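Local coordinates for protein prolyl 4-hydroxylase (Paramecium bursaria Chlorella virus 1, PDB 5C5T) that probably hydroxylates proline residues of collagen-like chains as a 2-oxoglutarate-dependent dioxygenase with a metal-centred active site, at residues A[31-36]-A[190-195]; A[35-40]-A[202-207]; A[138-143]-A[221-226]; A[158-163]-A[170-175]. All blocks are in the same frame, centred on the assembly; numbering follows the deposited sequence.

Interaction 1 (A[31-36]-A[190-195]); sequences GVCDGK and FFWVAD. With MN (manganese (II) ion), chain E.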
# COMPACT_ATOMS: atom_id res chain seq x y z
N GLY A 31 -5.71 -11.85 -17.94
CA GLY A 31 -5.45 -12.17 -16.54
C GLY A 31 -4.42 -11.28 -15.90
O GLY A 31 -3.67 -10.56 -16.58
N VAL A 32 -4.34 -11.33 -14.57
CA VAL A 32 -3.38 -10.51 -13.85
C VAL A 32 -1.94 -10.88 -14.27
O VAL A 32 -1.64 -12.03 -14.64
CB VAL A 32 -3.61 -10.62 -12.30
CG1 VAL A 32 -3.22 -12.00 -11.69
CG2 VAL A 32 -2.92 -9.52 -11.58
N CYS A 33 -1.05 -9.89 -14.19
CA CYS A 33 0.36 -10.05 -14.58
C CYS A 33 1.05 -11.29 -13.99
O CYS A 33 1.25 -11.35 -12.78
CB CYS A 33 1.13 -8.81 -14.16
SG CYS A 33 2.83 -8.81 -14.77
N ASP A 34 1.40 -12.26 -14.85
CA ASP A 34 2.00 -13.54 -14.44
C ASP A 34 1.24 -14.34 -13.36
O ASP A 34 1.81 -15.20 -12.69
CB ASP A 34 3.40 -13.29 -13.93
CG ASP A 34 4.29 -12.68 -14.98
OD1 ASP A 34 4.07 -12.98 -16.17
OD2 ASP A 34 5.18 -11.92 -14.57
N GLY A 35 -0.05 -14.08 -13.23
CA GLY A 35 -0.87 -14.69 -12.19
C GLY A 35 -0.57 -14.30 -10.75
O GLY A 35 -1.13 -14.87 -9.81
N LYS A 36 0.28 -13.29 -10.56
CA LYS A 36 0.73 -12.90 -9.24
C LYS A 36 -0.07 -11.70 -8.72
O LYS A 36 0.30 -10.54 -8.91
CB LYS A 36 2.23 -12.59 -9.28
CG LYS A 36 3.13 -13.78 -9.72
CD LYS A 36 4.58 -13.40 -9.74
CE LYS A 36 5.52 -14.56 -10.12
NZ LYS A 36 6.95 -14.09 -10.20
N PHE A 190 3.27 -5.65 -2.51
CA PHE A 190 2.78 -5.13 -3.81
C PHE A 190 1.50 -5.89 -4.24
O PHE A 190 1.46 -7.13 -4.20
CB PHE A 190 3.86 -5.28 -4.89
CG PHE A 190 3.40 -4.89 -6.26
CD1 PHE A 190 3.46 -3.57 -6.66
CD2 PHE A 190 2.84 -5.81 -7.11
CE1 PHE A 190 3.03 -3.19 -7.93
CE2 PHE A 190 2.39 -5.44 -8.38
CZ PHE A 190 2.48 -4.13 -8.78
N PHE A 191 0.45 -5.19 -4.68
CA PHE A 191 -0.64 -5.91 -5.28
C PHE A 191 -1.30 -5.14 -6.41
O PHE A 191 -1.36 -3.91 -6.42
CB PHE A 191 -1.73 -6.31 -4.22
CG PHE A 191 -2.31 -5.15 -3.42
CD1 PHE A 191 -1.72 -4.73 -2.24
CD2 PHE A 191 -3.51 -4.51 -3.82
CE1 PHE A 191 -2.29 -3.71 -1.48
CE2 PHE A 191 -4.04 -3.47 -3.09
CZ PHE A 191 -3.45 -3.10 -1.89
N TRP A 192 -1.82 -5.91 -7.35
CA TRP A 192 -2.52 -5.33 -8.50
C TRP A 192 -3.92 -4.88 -8.10
O TRP A 192 -4.61 -5.55 -7.35
CB TRP A 192 -2.60 -6.33 -9.66
CG TRP A 192 -1.29 -6.53 -10.31
CD1 TRP A 192 -0.42 -7.54 -10.06
CD2 TRP A 192 -0.67 -5.69 -11.29
NE1 TRP A 192 0.72 -7.38 -10.84
CE2 TRP A 192 0.57 -6.26 -11.61
CE3 TRP A 192 -1.08 -4.51 -11.96
CZ2 TRP A 192 1.44 -5.68 -12.56
CZ3 TRP A 192 -0.21 -3.95 -12.91
CH2 TRP A 192 1.02 -4.54 -13.20
N VAL A 193 -4.31 -3.70 -8.58
CA VAL A 193 -5.62 -3.10 -8.29
C VAL A 193 -6.54 -3.12 -9.52
O VAL A 193 -7.74 -3.42 -9.43
CB VAL A 193 -5.44 -1.65 -7.75
CG1 VAL A 193 -6.83 -0.94 -7.56
CG2 VAL A 193 -4.72 -1.64 -6.41
N ALA A 194 -5.99 -2.79 -10.69
CA ALA A 194 -6.78 -2.75 -11.92
C ALA A 194 -5.93 -3.11 -13.14
O ALA A 194 -4.70 -3.07 -13.11
CB ALA A 194 -7.44 -1.34 -12.11
N ASP A 195 -6.65 -3.47 -14.20
CA ASP A 195 -6.06 -3.92 -15.45
C ASP A 195 -5.53 -2.70 -16.21
O ASP A 195 -6.27 -1.77 -16.43
CB ASP A 195 -7.15 -4.65 -16.24
CG ASP A 195 -6.65 -5.27 -17.50
OD1 ASP A 195 -5.80 -4.66 -18.19
OD2 ASP A 195 -7.13 -6.39 -17.80
MN MN E . 6.16 -11.47 -16.48
O HOH W 1 -5.21 -8.24 -16.80
O HOH W 2 2.79 -9.46 -11.25
O HOH W 3 2.77 -9.07 -9.11
O HOH W 4 8.36 -11.36 -17.26
O HOH W 5 7.08 -9.98 -15.40
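Val32 and Cys33 pack on the indole of Trp192, where the N-terminal loop meets the end of strand 188-192 in the larger sheet of the double-stranded beta-helix (jelly-roll) fold. This is the tight part. Val32 reaches in with CG2, the branch anti to its backbone N, which lies 3.5 Å from Trp192 CD1. Cys33 CB meets the NE1-CE2-CZ2 side of the indole, 3.5 Å from Trp192 CZ2. Both come in obliquely. Lys36 O comes to 3.3 Å from Trp192 CD1, at the ring edge near its plane. The Cys33 sulfur adds a sulfur-aromatic contact. SG lies 5.2 Å from the centroid of the six-membered ring of Trp192, 59° off its normal, and is tied by a disulfide to Cys115. Phe190 CE2 lies over one face of the same indole.

The looser side is bridged by water. One water accepts from Trp192 NE1 (3.0 Å) and donates to Cys33 O. A second donates to Lys36 O, but its bond from NE1 is weak. The exposed side of the loop carries Asp34, which shares a manganese ion with His114. Two waters also bind this metal, and Asp34 OD2 holds it at 2.2 Å.

Interaction 2 (A[35-40]-A[202-207]); sequences GKYYEK and YKETLH. With ZN (zinc ion), chain D; AKG (2-oxoglutaric acid), chain C.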
# COMPACT_ATOMS: atom_id res chain seq x y z
N GLY A 35 -0.05 -14.08 -13.23
CA GLY A 35 -0.87 -14.69 -12.19
C GLY A 35 -0.57 -14.30 -10.75
O GLY A 35 -1.13 -14.87 -9.81
N LYS A 36 0.28 -13.29 -10.56
CA LYS A 36 0.73 -12.90 -9.24
C LYS A 36 -0.07 -11.70 -8.72
O LYS A 36 0.30 -10.54 -8.91
CB LYS A 36 2.23 -12.59 -9.28
CG LYS A 36 3.13 -13.78 -9.72
CD LYS A 36 4.58 -13.40 -9.74
CE LYS A 36 5.52 -14.56 -10.12
NZ LYS A 36 6.95 -14.09 -10.20
N TYR A 37 -1.19 -11.95 -8.08
CA TYR A 37 -2.01 -10.83 -7.58
C TYR A 37 -1.30 -9.94 -6.55
O TYR A 37 -1.54 -8.74 -6.49
CB TYR A 37 -3.35 -11.37 -7.00
CG TYR A 37 -4.34 -11.84 -8.04
CD1 TYR A 37 -5.10 -10.94 -8.77
CD2 TYR A 37 -4.53 -13.21 -8.27
CE1 TYR A 37 -6.00 -11.38 -9.72
CE2 TYR A 37 -5.46 -13.64 -9.20
CZ TYR A 37 -6.18 -12.73 -9.90
OH TYR A 37 -7.09 -13.15 -10.84
N TYR A 38 -0.42 -10.55 -5.74
CA TYR A 38 0.40 -9.84 -4.73
C TYR A 38 1.76 -10.50 -4.65
O TYR A 38 1.91 -11.66 -5.06
CB TYR A 38 -0.26 -9.85 -3.33
CG TYR A 38 -0.40 -11.26 -2.80
CD1 TYR A 38 0.66 -11.90 -2.22
CD2 TYR A 38 -1.58 -11.94 -2.96
CE1 TYR A 38 0.54 -13.21 -1.76
CE2 TYR A 38 -1.73 -13.25 -2.49
CZ TYR A 38 -0.66 -13.88 -1.89
OH TYR A 38 -0.84 -15.22 -1.48
N GLU A 39 2.76 -9.72 -4.24
CA GLU A 39 4.09 -10.18 -3.92
C GLU A 39 4.54 -9.48 -2.67
O GLU A 39 4.34 -8.25 -2.50
CB GLU A 39 5.05 -9.91 -5.07
CG GLU A 39 4.68 -10.60 -6.35
CD GLU A 39 5.63 -10.31 -7.49
OE1 GLU A 39 6.83 -10.60 -7.38
OE2 GLU A 39 5.15 -9.85 -8.53
N LYS A 40 5.26 -10.24 -1.83
CA LYS A 40 5.79 -9.72 -0.58
C LYS A 40 7.29 -9.62 -0.69
O LYS A 40 7.93 -10.56 -1.16
CB LYS A 40 5.37 -10.62 0.61
CG LYS A 40 5.88 -10.17 2.02
CD LYS A 40 5.48 -11.12 3.13
CE LYS A 40 6.52 -12.20 3.30
NZ LYS A 40 6.17 -13.01 4.50
N TYR A 202 -9.36 -5.65 -10.57
CA TYR A 202 -9.22 -7.06 -10.17
C TYR A 202 -9.94 -7.19 -8.83
O TYR A 202 -9.38 -6.79 -7.82
CB TYR A 202 -7.75 -7.47 -10.01
CG TYR A 202 -6.92 -7.35 -11.27
CD1 TYR A 202 -7.08 -8.26 -12.30
CD2 TYR A 202 -5.97 -6.35 -11.41
CE1 TYR A 202 -6.32 -8.16 -13.46
CE2 TYR A 202 -5.21 -6.25 -12.53
CZ TYR A 202 -5.37 -7.15 -13.56
OH TYR A 202 -4.59 -7.01 -14.72
N LYS A 203 -11.16 -7.71 -8.79
CA LYS A 203 -11.85 -7.81 -7.51
C LYS A 203 -11.23 -8.89 -6.59
O LYS A 203 -11.51 -8.90 -5.38
CB LYS A 203 -13.34 -8.05 -7.71
CG LYS A 203 -14.04 -6.80 -8.26
CD LYS A 203 -15.49 -7.07 -8.48
CE LYS A 203 -16.10 -6.12 -9.49
NZ LYS A 203 -17.46 -6.61 -9.93
N GLU A 204 -10.33 -9.71 -7.13
CA GLU A 204 -9.52 -10.63 -6.30
C GLU A 204 -8.69 -9.95 -5.19
O GLU A 204 -8.27 -10.59 -4.25
CB GLU A 204 -8.58 -11.44 -7.18
CG GLU A 204 -9.31 -12.39 -8.14
CD GLU A 204 -9.72 -11.78 -9.47
OE1 GLU A 204 -9.61 -10.54 -9.67
OE2 GLU A 204 -10.22 -12.56 -10.31
N THR A 205 -8.39 -8.67 -5.33
CA THR A 205 -7.56 -7.99 -4.33
C THR A 205 -8.33 -7.03 -3.48
O THR A 205 -7.75 -6.11 -2.93
CB THR A 205 -6.37 -7.26 -5.01
OG1 THR A 205 -6.87 -6.36 -6.01
CG2 THR A 205 -5.45 -8.25 -5.64
N LEU A 206 -9.62 -7.35 -3.28
CA LEU A 206 -10.36 -6.86 -2.10
C LEU A 206 -9.47 -7.05 -0.87
O LEU A 206 -8.92 -8.10 -0.66
CB LEU A 206 -11.67 -7.62 -1.93
CG LEU A 206 -12.60 -7.31 -0.75
CD1 LEU A 206 -13.22 -5.94 -0.99
CD2 LEU A 206 -13.67 -8.40 -0.60
N HIS A 207 -9.29 -5.99 -0.11
CA HIS A 207 -8.41 -6.13 1.07
C HIS A 207 -8.85 -5.22 2.23
O HIS A 207 -9.66 -4.30 2.05
CB HIS A 207 -6.95 -5.83 0.64
CG HIS A 207 -6.76 -4.43 0.16
ND1 HIS A 207 -7.21 -4.02 -1.08
CD2 HIS A 207 -6.28 -3.33 0.78
CE1 HIS A 207 -6.96 -2.73 -1.22
NE2 HIS A 207 -6.44 -2.28 -0.09
ZN ZN D . -6.56 -0.26 0.47
C1 AKG C . -5.03 1.26 2.32
O1 AKG C . -4.51 2.23 2.95
O2 AKG C . -5.64 1.49 1.24
C2 AKG C . -5.01 -0.12 2.92
O5 AKG C . -5.75 -0.94 2.46
C3 AKG C . -4.08 -0.42 4.11
C4 AKG C . -4.12 -1.88 4.50
C5 AKG C . -3.53 -2.12 5.87
O3 AKG C . -3.51 -1.19 6.73
O4 AKG C . -3.04 -3.26 6.13
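Tyr37 and Glu204 meet because each CG lies anti to its own carbonyl carbon and the Glu204 chain then bends at chi2 (87°), folding its carboxylate back along the phenol. The contact joins the segment leading into strand 38-41, at the edge of the larger jelly-roll sheet, to the loop that runs into strand 207-209 of the smaller one.

Tyr37 takes part with most of its ring. Glu204 CB sits over one ring face in a CH-pi contact, 3.9 Å from the Tyr37 centroid and 21° off the normal. Glu204 CG follows toward the phenol end, with the carboxylate and ring planes 25° apart. The Tyr37 OH is 3.2 Å from Glu204 OE2. Tyr202 comes to a different part of the ring: Tyr202 CD1 is at the edge of the Tyr37 ring, 4.2 Å from Tyr37 CE1. Thr205 CG2 closes the inner end, 4.0 Å from Tyr37 CB. The hydroxyl of Thr205 is turned elsewhere and bonds to Trp192 O, on the strand beside 38-41.

The loop thus packed leads straight into the active site. His207 ND1 donates to Thr205 O at 2.8 Å, with the acceptor close to the imidazole plane. This bond helps to fix the rotation of the ring, which makes the Thr205 carbonyl a second-shell partner of the metal. His207 is the third protein ligand of the zinc, beside His138 and Asp140. Its NE2 binds the zinc at 2.1 Å, with 2-oxoglutarate O5 at 3.0 Å from that nitrogen.

Interaction 3 (A[138-143]-A[221-226]); sequences HYDGDD and NQWIRA. With ZN (zinc ion), chain D; AKG (2-oxoglutaric acid), chain C.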
# COMPACT_ATOMS: atom_id res chain seq x y z
N HIS A 138 -12.15 -3.13 1.17
CA HIS A 138 -12.39 -2.22 0.07
C HIS A 138 -11.47 -2.60 -1.10
O HIS A 138 -10.57 -3.45 -0.98
CB HIS A 138 -12.11 -0.79 0.52
CG HIS A 138 -10.70 -0.60 0.96
ND1 HIS A 138 -10.23 -0.98 2.20
CD2 HIS A 138 -9.66 -0.08 0.31
CE1 HIS A 138 -8.94 -0.75 2.26
NE2 HIS A 138 -8.56 -0.21 1.12
N TYR A 139 -11.70 -1.94 -2.23
CA TYR A 139 -10.71 -1.90 -3.33
C TYR A 139 -10.00 -0.54 -3.37
O TYR A 139 -10.56 0.47 -2.99
CB TYR A 139 -11.39 -2.12 -4.67
CG TYR A 139 -12.38 -3.27 -4.68
CD1 TYR A 139 -11.94 -4.59 -4.76
CD2 TYR A 139 -13.76 -3.05 -4.67
CE1 TYR A 139 -12.79 -5.61 -4.82
CE2 TYR A 139 -14.64 -4.11 -4.70
CZ TYR A 139 -14.14 -5.38 -4.77
OH TYR A 139 -14.96 -6.47 -4.83
N ASP A 140 -8.78 -0.51 -3.88
CA ASP A 140 -8.03 0.76 -3.92
C ASP A 140 -8.32 1.59 -5.18
O ASP A 140 -7.82 2.69 -5.32
CB ASP A 140 -6.52 0.49 -3.81
CG ASP A 140 -6.05 0.26 -2.36
OD1 ASP A 140 -6.87 0.36 -1.42
OD2 ASP A 140 -4.83 0.00 -2.16
N GLY A 141 -9.18 1.09 -6.05
CA GLY A 141 -9.60 1.83 -7.21
C GLY A 141 -11.10 1.93 -7.27
O GLY A 141 -11.83 1.40 -6.43
N ASP A 142 -11.57 2.60 -8.33
CA ASP A 142 -12.96 2.80 -8.63
C ASP A 142 -13.62 1.60 -9.33
O ASP A 142 -13.18 1.16 -10.41
CB ASP A 142 -13.07 4.04 -9.51
CG ASP A 142 -13.29 5.31 -8.72
OD1 ASP A 142 -12.65 5.50 -7.66
OD2 ASP A 142 -14.14 6.11 -9.18
N ASP A 143 -14.69 1.04 -8.75
CA ASP A 143 -15.38 -0.04 -9.42
C ASP A 143 -16.14 0.48 -10.65
O ASP A 143 -17.06 1.29 -10.55
CB ASP A 143 -16.34 -0.77 -8.47
CG ASP A 143 -16.86 -2.09 -9.03
OD1 ASP A 143 -16.38 -2.55 -10.09
OD2 ASP A 143 -17.76 -2.69 -8.40
N ASN A 221 1.93 4.08 1.80
CA ASN A 221 1.24 3.67 0.57
C ASN A 221 1.74 4.41 -0.62
O ASN A 221 1.64 5.64 -0.70
CB ASN A 221 -0.28 3.92 0.67
CG ASN A 221 -0.98 2.93 1.54
OD1 ASN A 221 -0.88 1.74 1.34
ND2 ASN A 221 -1.78 3.43 2.48
N GLN A 222 2.29 3.65 -1.56
CA GLN A 222 2.67 4.19 -2.90
C GLN A 222 1.68 3.66 -3.94
O GLN A 222 1.75 2.51 -4.32
CB GLN A 222 4.10 3.81 -3.27
CG GLN A 222 4.49 4.24 -4.68
CD GLN A 222 4.49 5.76 -4.87
OE1 GLN A 222 5.45 6.44 -4.52
NE2 GLN A 222 3.38 6.29 -5.36
N TRP A 223 0.76 4.49 -4.38
CA TRP A 223 -0.19 4.10 -5.41
C TRP A 223 0.38 4.45 -6.79
O TRP A 223 1.09 5.43 -6.97
CB TRP A 223 -1.62 4.71 -5.16
CG TRP A 223 -2.34 4.05 -4.00
CD1 TRP A 223 -2.78 2.76 -3.97
CD2 TRP A 223 -2.69 4.63 -2.73
NE1 TRP A 223 -3.37 2.50 -2.76
CE2 TRP A 223 -3.33 3.62 -1.98
CE3 TRP A 223 -2.51 5.89 -2.13
CZ2 TRP A 223 -3.80 3.83 -0.65
CZ3 TRP A 223 -2.99 6.10 -0.83
CH2 TRP A 223 -3.61 5.06 -0.09
N ILE A 224 0.03 3.60 -7.75
CA ILE A 224 0.45 3.62 -9.15
C ILE A 224 -0.81 3.85 -9.99
O ILE A 224 -1.77 3.07 -9.92
CB ILE A 224 1.16 2.28 -9.47
CG1 ILE A 224 2.34 2.10 -8.50
CG2 ILE A 224 1.65 2.21 -10.97
CD1 ILE A 224 2.68 0.69 -8.15
N ARG A 225 -0.81 4.94 -10.73
CA ARG A 225 -1.94 5.37 -11.52
C ARG A 225 -1.78 5.33 -13.05
O ARG A 225 -0.70 5.57 -13.59
CB ARG A 225 -2.29 6.81 -11.18
CG ARG A 225 -2.96 6.93 -9.84
CD ARG A 225 -3.64 8.23 -9.74
NE ARG A 225 -4.18 8.44 -8.42
CZ ARG A 225 -5.47 8.51 -8.12
NH1 ARG A 225 -6.41 8.33 -9.05
NH2 ARG A 225 -5.82 8.74 -6.86
N ALA A 226 -2.86 4.98 -13.73
CA ALA A 226 -2.94 5.12 -15.18
C ALA A 226 -2.74 6.59 -15.60
O ALA A 226 -3.01 7.52 -14.82
CB ALA A 226 -4.30 4.59 -15.70
ZN ZN D . -6.56 -0.26 0.47
C1 AKG C . -5.03 1.26 2.32
O1 AKG C . -4.51 2.23 2.95
O2 AKG C . -5.64 1.49 1.24
C2 AKG C . -5.01 -0.12 2.92
O5 AKG C . -5.75 -0.94 2.46
C3 AKG C . -4.08 -0.42 4.11
C4 AKG C . -4.12 -1.88 4.50
C5 AKG C . -3.53 -2.12 5.87
O3 AKG C . -3.51 -1.19 6.73
O4 AKG C . -3.04 -3.26 6.13
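Asp140 and Trp223 are joined by a buried hydrogen bond. Trp223 NE1 donates to Asp140 OD2 at 3.0 Å with an N-H...O angle of 169°. The acceptor lies almost in the indole plane. Relative to Asp140, the donor stands well above the carboxylate plane, and the two flat groups are 86° apart. Thr156 OG1 bonds to the same OD2. Two bonds therefore grip this oxygen and help to fix how the carboxylate is turned.

Metal coordination uses the other oxygen. Asp140 OD1 binds the zinc at 2.0 Å and His138 NE2 binds it at 2.1 Å. With His207 they form the HxD...H facial triad of 2-oxoglutarate oxygenases. Zinc probably stands here in place of the iron used in catalysis. 2-Oxoglutarate chelates the metal through O2 and O5.

Ligand binding brings in strand 217-225. Asn221 ND2 gives a weak hydrogen bond to 2-oxoglutarate O1 at 3.0 Å, and it also bonds to Gln125 OE1. Trp223 meets the ligand with its ring edge, CZ2 lying 3.5 Å from 2-oxoglutarate O2. Asn221 CB also packs over one face of the Trp223 indole, toward its rim.

Strand 217-225 runs between strands 120-129 and 153-160 in the larger sheet. Gln222 and Ile224 touch helix 96-109. Segment 138-143 leaves strand 134-138 of the smaller sheet, so the contact spans the two sheets at the metal.

Interaction 4 (A[158-163]-A[170-175]); sequences MVYLKA and GETDFP. With AKG (2-oxoglutaric acid), chain C.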
# COMPACT_ATOMS: atom_id res chain seq x y z
N MET A 158 2.79 -1.09 -0.69
CA MET A 158 2.59 -0.67 0.70
C MET A 158 3.77 -1.20 1.53
O MET A 158 4.14 -2.40 1.45
CB MET A 158 1.27 -1.18 1.28
CG MET A 158 1.03 -0.78 2.73
SD MET A 158 -0.41 -1.54 3.50
CE MET A 158 -0.05 -3.26 3.28
N VAL A 159 4.38 -0.31 2.32
CA VAL A 159 5.49 -0.69 3.20
C VAL A 159 5.06 -0.62 4.64
O VAL A 159 4.49 0.39 5.06
CB VAL A 159 6.73 0.22 3.01
CG1 VAL A 159 7.92 -0.38 3.75
CG2 VAL A 159 7.03 0.45 1.61
N TYR A 160 5.31 -1.68 5.42
CA TYR A 160 5.09 -1.62 6.89
C TYR A 160 6.25 -0.89 7.53
O TYR A 160 7.40 -1.35 7.44
CB TYR A 160 4.96 -3.03 7.51
CG TYR A 160 3.83 -3.88 6.94
CD1 TYR A 160 2.53 -3.56 7.16
CD2 TYR A 160 4.11 -4.99 6.16
CE1 TYR A 160 1.48 -4.32 6.62
CE2 TYR A 160 3.08 -5.76 5.60
CZ TYR A 160 1.77 -5.41 5.85
OH TYR A 160 0.75 -6.19 5.32
N LEU A 161 5.98 0.28 8.12
CA LEU A 161 7.03 1.03 8.81
C LEU A 161 7.14 0.62 10.27
O LEU A 161 8.23 0.67 10.82
CB LEU A 161 6.77 2.53 8.73
CG LEU A 161 6.58 3.09 7.31
CD1 LEU A 161 6.54 4.62 7.38
CD2 LEU A 161 7.61 2.67 6.33
N LYS A 162 6.01 0.25 10.87
CA LYS A 162 5.97 -0.20 12.25
C LYS A 162 4.86 -1.24 12.41
O LYS A 162 3.72 -1.05 11.95
CB LYS A 162 5.74 0.97 13.21
CG LYS A 162 5.81 0.55 14.70
CD LYS A 162 5.91 1.76 15.64
CE LYS A 162 6.21 1.30 17.08
NZ LYS A 162 6.51 2.46 17.96
N ALA A 163 5.21 -2.37 13.02
CA ALA A 163 4.26 -3.46 13.26
C ALA A 163 3.70 -3.46 14.69
O ALA A 163 4.38 -2.97 15.61
CB ALA A 163 4.94 -4.78 12.98
N GLY A 170 -3.70 -6.44 13.36
CA GLY A 170 -3.28 -5.50 12.33
C GLY A 170 -2.79 -6.17 11.06
O GLY A 170 -2.03 -5.60 10.30
N GLU A 171 -3.25 -7.38 10.78
CA GLU A 171 -2.87 -7.99 9.51
C GLU A 171 -3.50 -7.26 8.30
O GLU A 171 -4.56 -6.65 8.45
CB GLU A 171 -3.28 -9.44 9.50
CG GLU A 171 -2.60 -10.26 10.57
CD GLU A 171 -3.47 -10.48 11.78
OE1 GLU A 171 -4.32 -9.60 12.13
OE2 GLU A 171 -3.30 -11.57 12.37
N THR A 172 -2.88 -7.44 7.14
CA THR A 172 -3.50 -7.05 5.88
C THR A 172 -4.19 -8.29 5.35
O THR A 172 -3.54 -9.30 5.12
CB THR A 172 -2.50 -6.53 4.85
OG1 THR A 172 -1.70 -5.50 5.43
CG2 THR A 172 -3.19 -6.00 3.59
N ASP A 173 -5.52 -8.21 5.18
CA ASP A 173 -6.33 -9.33 4.80
C ASP A 173 -6.70 -9.24 3.31
O ASP A 173 -7.13 -8.18 2.83
CB ASP A 173 -7.58 -9.39 5.69
CG ASP A 173 -8.39 -10.67 5.53
OD1 ASP A 173 -7.84 -11.69 5.09
OD2 ASP A 173 -9.60 -10.66 5.84
N PHE A 174 -6.50 -10.34 2.58
CA PHE A 174 -7.03 -10.49 1.23
C PHE A 174 -8.02 -11.64 1.28
O PHE A 174 -7.67 -12.80 1.00
CB PHE A 174 -5.92 -10.77 0.19
CG PHE A 174 -4.91 -9.64 0.01
CD1 PHE A 174 -5.05 -8.69 -0.96
CD2 PHE A 174 -3.77 -9.60 0.79
CE1 PHE A 174 -4.11 -7.70 -1.12
CE2 PHE A 174 -2.83 -8.60 0.64
CZ PHE A 174 -3.01 -7.64 -0.34
N PRO A 175 -9.29 -11.36 1.65
CA PRO A 175 -10.21 -12.46 1.95
C PRO A 175 -10.53 -13.37 0.78
O PRO A 175 -10.74 -14.57 0.99
CB PRO A 175 -11.48 -11.74 2.45
CG PRO A 175 -11.33 -10.35 2.05
CD PRO A 175 -9.86 -10.04 1.95
C1 AKG C . -5.03 1.26 2.32
O1 AKG C . -4.51 2.23 2.95
O2 AKG C . -5.64 1.49 1.24
C2 AKG C . -5.01 -0.12 2.92
O5 AKG C . -5.75 -0.94 2.46
C3 AKG C . -4.08 -0.42 4.11
C4 AKG C . -4.12 -1.88 4.50
C5 AKG C . -3.53 -2.12 5.87
O3 AKG C . -3.51 -1.19 6.73
O4 AKG C . -3.04 -3.26 6.13
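Tyr160 and Met158 both meet segment 170-175 at one residue, Thr172, in the 2-oxoglutarate pocket of the jelly roll. Before it, the carbonyl O of Gly170 accepts from Lys217 NZ, which also bonds to the ligand.

Thr172 carries the contact. Its OG1 lies anti to the carbonyl carbon (chi1 -53°), on the side of both the tyrosine and the ligand. Tyr160 OH donates to Thr172 OG1 at a short 2.5 Å, with that oxygen at the edge of the phenol ring, near its plane. Thr172 OG1 in turn donates to 2-oxoglutarate O4 at 2.7 Å. The two hydroxyls form a buried hydrogen-bonded chain that ends on the distal carboxylate of the ligand, and Tyr160 probably helps to orient the Thr172 hydroxyl. Met158 arrives tip to tip. Its first two torsions are extended and put Met158 SD beside the ligand chain, 3.9 Å from 2-oxoglutarate C4. The turn at chi3 (57°) then brings Met158 CE to 3.5 Å from Thr172 OG1.

Beyond Thr172, Asp173 touches Lys180, and Phe174 meets Phe191 edge-to-face. Strand 172-174 lies between 207-209 and 179-181 in the smaller sheet. Strand 153-160 lies between 188-192 and 217-225 in the larger one. Just past Tyr160, Leu161 and Lys162 form a classic beta bulge opposite Ile218, and Leu161 packs against helix 47-59.

In the fold
Interactions 1 and 2 share residues Gly35 and Lys36. Interaction 1 packs the N-terminal segment on the end of strand 188-192, interaction 2 on the loop 202-207. Both centre on an aromatic ring. Interaction 1 adds bridging waters and an exposed manganese site; interaction 2 adds a glutamate laid over its tyrosine. Interactions 1, 3 and 4 are largely buried and interaction 2 partly so; 3 and 4 differ in being polar, and each links the two sheets. They hold opposite ends of 2-oxoglutarate: interaction 3 the metal-chelating end, interaction 4 the distal carboxylate. His207 of interaction 2 shares the zinc with interaction 3. Phe191 of interaction 1 touches both Asp140 and Phe174, connecting it to interactions 3 and 4.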